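Local coordinates for protein ribose 5-phosphate isomerase RpiB (Thermoanaerobacter tengcongensis, PDB 4EGS) that probably acts as a protein tyrosine phosphatase through this N-terminal domain of the low molecular weight family, the full-length protein probably also interconverting aldose and ketose sugars, at residues A85-V88 and L89-Y93; I138-I141 and K142-V145. All blocks are in the same frame, centred on the assembly; numbering follows the deposited sequence.

Contact 1. Residues A85-V88 and L89-Y93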
loop_
_atom_site.group_PDB
_atom_site.type_symbol
_atom_site.label_atom_id
_atom_site.label_comp_id
_atom_site.label_asym_id
_atom_site.label_seq_id
_atom_site.Cartn_x
_atom_site.Cartn_y
_atom_site.Cartn_z
ATOM N N ALA A 85 21.019 3.422 -19.314
ATOM C CA ALA A 85 19.881 3.080 -18.469
ATOM C C ALA A 85 18.707 2.624 -19.323
ATOM O O ALA A 85 18.002 1.678 -18.977
ATOM C CB ALA A 85 19.481 4.271 -17.616
ATOM N N VAL A 86 18.512 3.303 -20.448
ATOM C CA VAL A 86 17.428 2.980 -21.365
ATOM C C VAL A 86 17.647 1.625 -22.041
ATOM O O VAL A 86 16.688 0.903 -22.311
ATOM C CB VAL A 86 17.214 4.107 -22.412
ATOM C CG1 VAL A 86 17.379 3.592 -23.833
ATOM C CG2 VAL A 86 15.848 4.745 -22.234
ATOM N N GLU A 87 18.906 1.270 -22.293
ATOM C CA GLU A 87 19.203 0.004 -22.959
ATOM C C GLU A 87 19.346 -1.152 -21.974
ATOM O O GLU A 87 18.985 -2.283 -22.289
ATOM C CB GLU A 87 20.439 0.113 -23.865
ATOM C CG GLU A 87 21.770 0.241 -23.141
ATOM C CD GLU A 87 22.950 0.206 -24.095
ATOM O OE1 GLU A 87 23.019 -0.726 -24.924
ATOM O OE2 GLU A 87 23.806 1.113 -24.022
ATOM N N VAL A 88 19.859 -0.872 -20.779
ATOM C CA VAL A 88 19.998 -1.919 -19.772
ATOM C C VAL A 88 18.629 -2.337 -19.240
ATOM O O VAL A 88 18.427 -3.482 -18.846
ATOM C CB VAL A 88 20.936 -1.506 -18.607
ATOM C CG1 VAL A 88 20.284 -0.459 -17.720
ATOM C CG2 VAL A 88 21.322 -2.721 -17.789
ATOM N N LEU A 89 17.679 -1.410 -19.250
ATOM C CA LEU A 89 16.334 -1.710 -18.789
ATOM C C LEU A 89 15.536 -2.379 -19.898
ATOM O O LEU A 89 14.609 -3.141 -19.631
ATOM C CB LEU A 89 15.633 -0.435 -18.319
ATOM C CG LEU A 89 15.421 -0.319 -16.810
ATOM C CD1 LEU A 89 16.718 -0.555 -16.059
ATOM C CD2 LEU A 89 14.834 1.037 -16.465
ATOM N N LYS A 90 15.909 -2.095 -21.142
ATOM C CA LYS A 90 15.208 -2.622 -22.307
ATOM C C LYS A 90 15.601 -4.088 -22.513
ATOM O O LYS A 90 14.743 -4.960 -22.666
ATOM C CB LYS A 90 15.553 -1.778 -23.543
ATOM C CG LYS A 90 14.487 -1.716 -24.630
ATOM C CD LYS A 90 13.317 -0.886 -24.195
ATOM C CE LYS A 90 12.567 -0.339 -25.369
ATOM N NZ LYS A 90 12.015 -1.480 -26.131
ATOM N N LYS A 91 16.904 -4.352 -22.487
ATOM C CA LYS A 91 17.423 -5.696 -22.724
ATOM C C LYS A 91 17.082 -6.636 -21.573
ATOM O O LYS A 91 16.565 -7.734 -21.784
ATOM C CB LYS A 91 18.942 -5.665 -22.937
ATOM C CG LYS A 91 19.390 -4.826 -24.124
ATOM C CD LYS A 91 20.816 -5.152 -24.546
ATOM C CE LYS A 91 21.817 -4.833 -23.449
ATOM N NZ LYS A 91 21.891 -3.374 -23.168
ATOM N N GLU A 92 17.358 -6.191 -20.353
ATOM C CA GLU A 92 17.248 -7.064 -19.189
ATOM C C GLU A 92 15.817 -7.301 -18.712
ATOM O O GLU A 92 15.451 -8.432 -18.394
ATOM C CB GLU A 92 18.109 -6.544 -18.032
ATOM C CG GLU A 92 19.574 -6.312 -18.383
ATOM C CD GLU A 92 20.256 -7.544 -18.941
ATOM O OE1 GLU A 92 20.009 -8.653 -18.422
ATOM O OE2 GLU A 92 21.040 -7.399 -19.902
ATOM N N TYR A 93 15.007 -6.247 -18.661
ATOM C CA TYR A 93 13.680 -6.355 -18.058
ATOM C C TYR A 93 12.522 -6.079 -19.018
ATOM O O TYR A 93 11.360 -6.276 -18.666
ATOM C CB TYR A 93 13.581 -5.449 -16.828
ATOM C CG TYR A 93 14.694 -5.673 -15.830
ATOM C CD1 TYR A 93 15.717 -4.746 -15.680
ATOM C CD2 TYR A 93 14.732 -6.821 -15.048
ATOM C CE1 TYR A 93 16.739 -4.948 -14.773
ATOM C CE2 TYR A 93 15.751 -7.033 -14.138
ATOM C CZ TYR A 93 16.751 -6.093 -14.005
ATOM O OH TYR A 93 17.768 -6.297 -13.101
#

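Contact 2. Residues I138-I141 and K142-V145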
loop_
_atom_site.group_PDB
_atom_site.type_symbol
_atom_site.label_atom_id
_atom_site.label_comp_id
_atom_site.label_asym_id
_atom_site.label_seq_id
_atom_site.Cartn_x
_atom_site.Cartn_y
_atom_site.Cartn_z
ATOM N N ILE A 138 9.974 10.962 4.077
ATOM C CA ILE A 138 11.263 10.903 3.396
ATOM C C ILE A 138 12.167 9.827 3.986
ATOM O O ILE A 138 12.511 9.869 5.167
ATOM C CB ILE A 138 12.011 12.250 3.459
ATOM C CG1 ILE A 138 11.181 13.359 2.813
ATOM C CG2 ILE A 138 13.365 12.132 2.775
ATOM C CD1 ILE A 138 11.817 14.728 2.900
ATOM N N PHE A 139 12.549 8.863 3.156
ATOM C CA PHE A 139 13.467 7.812 3.575
ATOM C C PHE A 139 14.416 7.457 2.437
ATOM O O PHE A 139 14.207 7.863 1.294
ATOM C CB PHE A 139 12.698 6.565 4.021
ATOM C CG PHE A 139 11.703 6.825 5.113
ATOM C CD1 PHE A 139 10.352 6.936 4.826
ATOM C CD2 PHE A 139 12.116 6.965 6.429
ATOM C CE1 PHE A 139 9.431 7.176 5.830
ATOM C CE2 PHE A 139 11.201 7.207 7.438
ATOM C CZ PHE A 139 9.857 7.313 7.137
ATOM N N THR A 140 15.460 6.702 2.759
ATOM C CA THR A 140 16.394 6.217 1.750
ATOM C C THR A 140 15.905 4.870 1.217
ATOM O O THR A 140 15.223 4.127 1.925
ATOM C CB THR A 140 17.848 6.147 2.303
ATOM O OG1 THR A 140 18.686 7.047 1.568
ATOM C CG2 THR A 140 18.424 4.739 2.221
ATOM N N ILE A 141 16.230 4.577 -0.039
ATOM C CA ILE A 141 15.756 3.369 -0.709
ATOM C C ILE A 141 16.145 2.078 0.025
ATOM O O ILE A 141 15.417 1.087 -0.022
ATOM C CB ILE A 141 16.244 3.321 -2.181
ATOM C CG1 ILE A 141 15.510 2.232 -2.969
ATOM C CG2 ILE A 141 17.754 3.149 -2.254
ATOM C CD1 ILE A 141 14.225 2.707 -3.608
ATOM N N LYS A 142 17.282 2.103 0.715
ATOM C CA LYS A 142 17.767 0.937 1.448
ATOM C C LYS A 142 17.200 0.886 2.864
ATOM O O LYS A 142 16.837 -0.179 3.359
ATOM C CB LYS A 142 19.297 0.938 1.498
ATOM C CG LYS A 142 19.968 0.861 0.134
ATOM C CD LYS A 142 20.074 -0.573 -0.363
ATOM C CE LYS A 142 21.444 -1.161 -0.069
ATOM N NZ LYS A 142 22.527 -0.307 -0.625
ATOM N N GLU A 143 17.121 2.044 3.512
ATOM C CA GLU A 143 16.682 2.110 4.903
ATOM C C GLU A 143 15.193 1.815 5.058
ATOM O O GLU A 143 14.754 1.377 6.120
ATOM C CB GLU A 143 17.018 3.470 5.523
ATOM C CG GLU A 143 15.882 4.481 5.469
ATOM C CD GLU A 143 16.246 5.805 6.110
ATOM O OE1 GLU A 143 15.496 6.784 5.917
ATOM O OE2 GLU A 143 17.280 5.867 6.807
ATOM N N PHE A 144 14.420 2.049 4.002
ATOM C CA PHE A 144 12.982 1.809 4.057
ATOM C C PHE A 144 12.680 0.315 4.086
ATOM O O PHE A 144 11.694 -0.119 4.681
ATOM C CB PHE A 144 12.267 2.474 2.878
ATOM C CG PHE A 144 10.768 2.347 2.928
ATOM C CD1 PHE A 144 10.008 3.234 3.673
ATOM C CD2 PHE A 144 10.119 1.342 2.230
ATOM C CE1 PHE A 144 8.631 3.120 3.721
ATOM C CE2 PHE A 144 8.743 1.223 2.275
ATOM C CZ PHE A 144 7.998 2.113 3.021
ATOM N N VAL A 145 13.537 -0.470 3.440
ATOM C CA VAL A 145 13.373 -1.917 3.430
ATOM C C VAL A 145 14.230 -2.577 4.508
ATOM O O VAL A 145 14.484 -3.781 4.466
ATOM C CB VAL A 145 13.686 -2.523 2.045
ATOM C CG1 VAL A 145 12.704 -2.001 1.007
ATOM C CG2 VAL A 145 15.115 -2.214 1.633
#

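Contact 1. Residues A85-V88 and L89-Y93
The carbonyl oxygen of Glu-87 is gripped by three donors from the next turn of the helix. The principal one is the amide of Lys-91, whose N lies 2.9 Å from Glu-87 O with an N-H...O angle of 168°, the straightest of the helical bonds here. A weak bond from Lys-90 N reaches the same oxygen, and Lys-91 adds a third, also weak, by folding its own chain back: bends at chi3 and chi4 bring NZ to 3.2 Å from Glu-87 O. The same ammonium group forms a long, weak salt bridge with the carboxylate, Glu-87 OE1 standing 3.4 Å from Lys-91 NZ. This is possible because Glu-87 CG lies between the backbone N and the carbonyl carbon (chi1 71°) and the chain then runs extended, alongside Lys-91 and pointing the same way. Lys-91 NZ is therefore shared between a backbone and a side-chain acceptor four residues back, both bonds weak.

The i to i+4 backbone bonds continue on either side of this one. Glu-92 N lies 3.3 Å from Val-88 O, and Leu-89 N lies 3.1 Å from Ala-85 O. On the apolar side, Val-88 divides its methyls: CG1 is 3.9 Å from Leu-89 CD1, while CG2 lies 4.0 Å from Glu-92 CG.

The side chains of helix 83-93 are distributed amphipathically. Ala-85, Val-88 and Leu-89 are buried against Met-50 of helix 47-61, with Leu-89 also on Ile-54, whereas Lys-90, Lys-91 and Glu-92 are exposed. Toward helix 159-179, Glu-87 and Lys-91 touch Leu-159 and Tyr-93 touches Ser-170.

Contact 2. Residues I138-I141 and K142-V145
Chi1 of Phe-144, at -176°, sets CG opposite the backbone N and carries the ring back toward Phe-139, whose chi1 of -56° places its ring beside its own backbone N. The two rings then meet obliquely, with centroids 5.9 Å apart and planes at 46°. Their nearest approach is Phe-139 CD1 to Phe-144 CD1, at 3.9 Å.

Glu-143, extended beyond CG, crosses Phe-139 at about a right angle. Its OE1 comes to the edge of the Phe-139 ring, close to the ring plane and 3.4 Å from CD2, where the rim hydrogens would favour a negatively charged oxygen. That oxygen also accepts the amide of Thr-140: Thr-140 N to Glu-143 OE1 is 3.2 Å, the donor arriving from above the carboxylate plane. The stronger partner of OE1 is Lys-124 of helix 121-130, through a salt bridge. Were Glu-143 an alanine, the amide of Thr-140 would probably be left without this acceptor and Lys-124 without this counter-charge. Nearer the backbone, Glu-143 CB packs 3.8 Å from Thr-140 CG2.

The backbone closes the turn: Phe-144 N donates to Thr-140 O at 3.0 Å, almost end-on to the carbonyl. The Phe-144 side chain also touches Leu-115 and Leu-117 of the neighbouring strand, and Lys-142 pairs with Glu-168 on helix 159-179.

This i+4 to i bond closes a five-residue alpha-turn, and Ile-141, Lys-142 and Glu-143 inside it all have helical torsions. The turn leaves the carboxyl end of edge strand 138-140 in the parallel sheet of the low molecular weight phosphatase fold, opening the loop that leads on to Asp-153, the predicted proton donor.

Overall arrangement
Contact 1 and contact 2 do not touch: their centres lie 24 Å apart, on opposite sides of the chain's centre. Both are local and partly buried, but their settings differ. Residues 85-93 stay within one helix, where repeated backbone bonds dominate and an outer lysine-glutamate pair accompanies an inner apolar side against helix 47-61. Residues 138-145 leave an edge strand through a turn, where a carboxylate supplies an acceptor to a backbone amide and two phenylalanine rings meet, one of them also packing on strand 115-118. None of the residues of contact 2 is exposed, whereas three of contact 1 are. Helix 159-179 is common to both, receiving side chains from each.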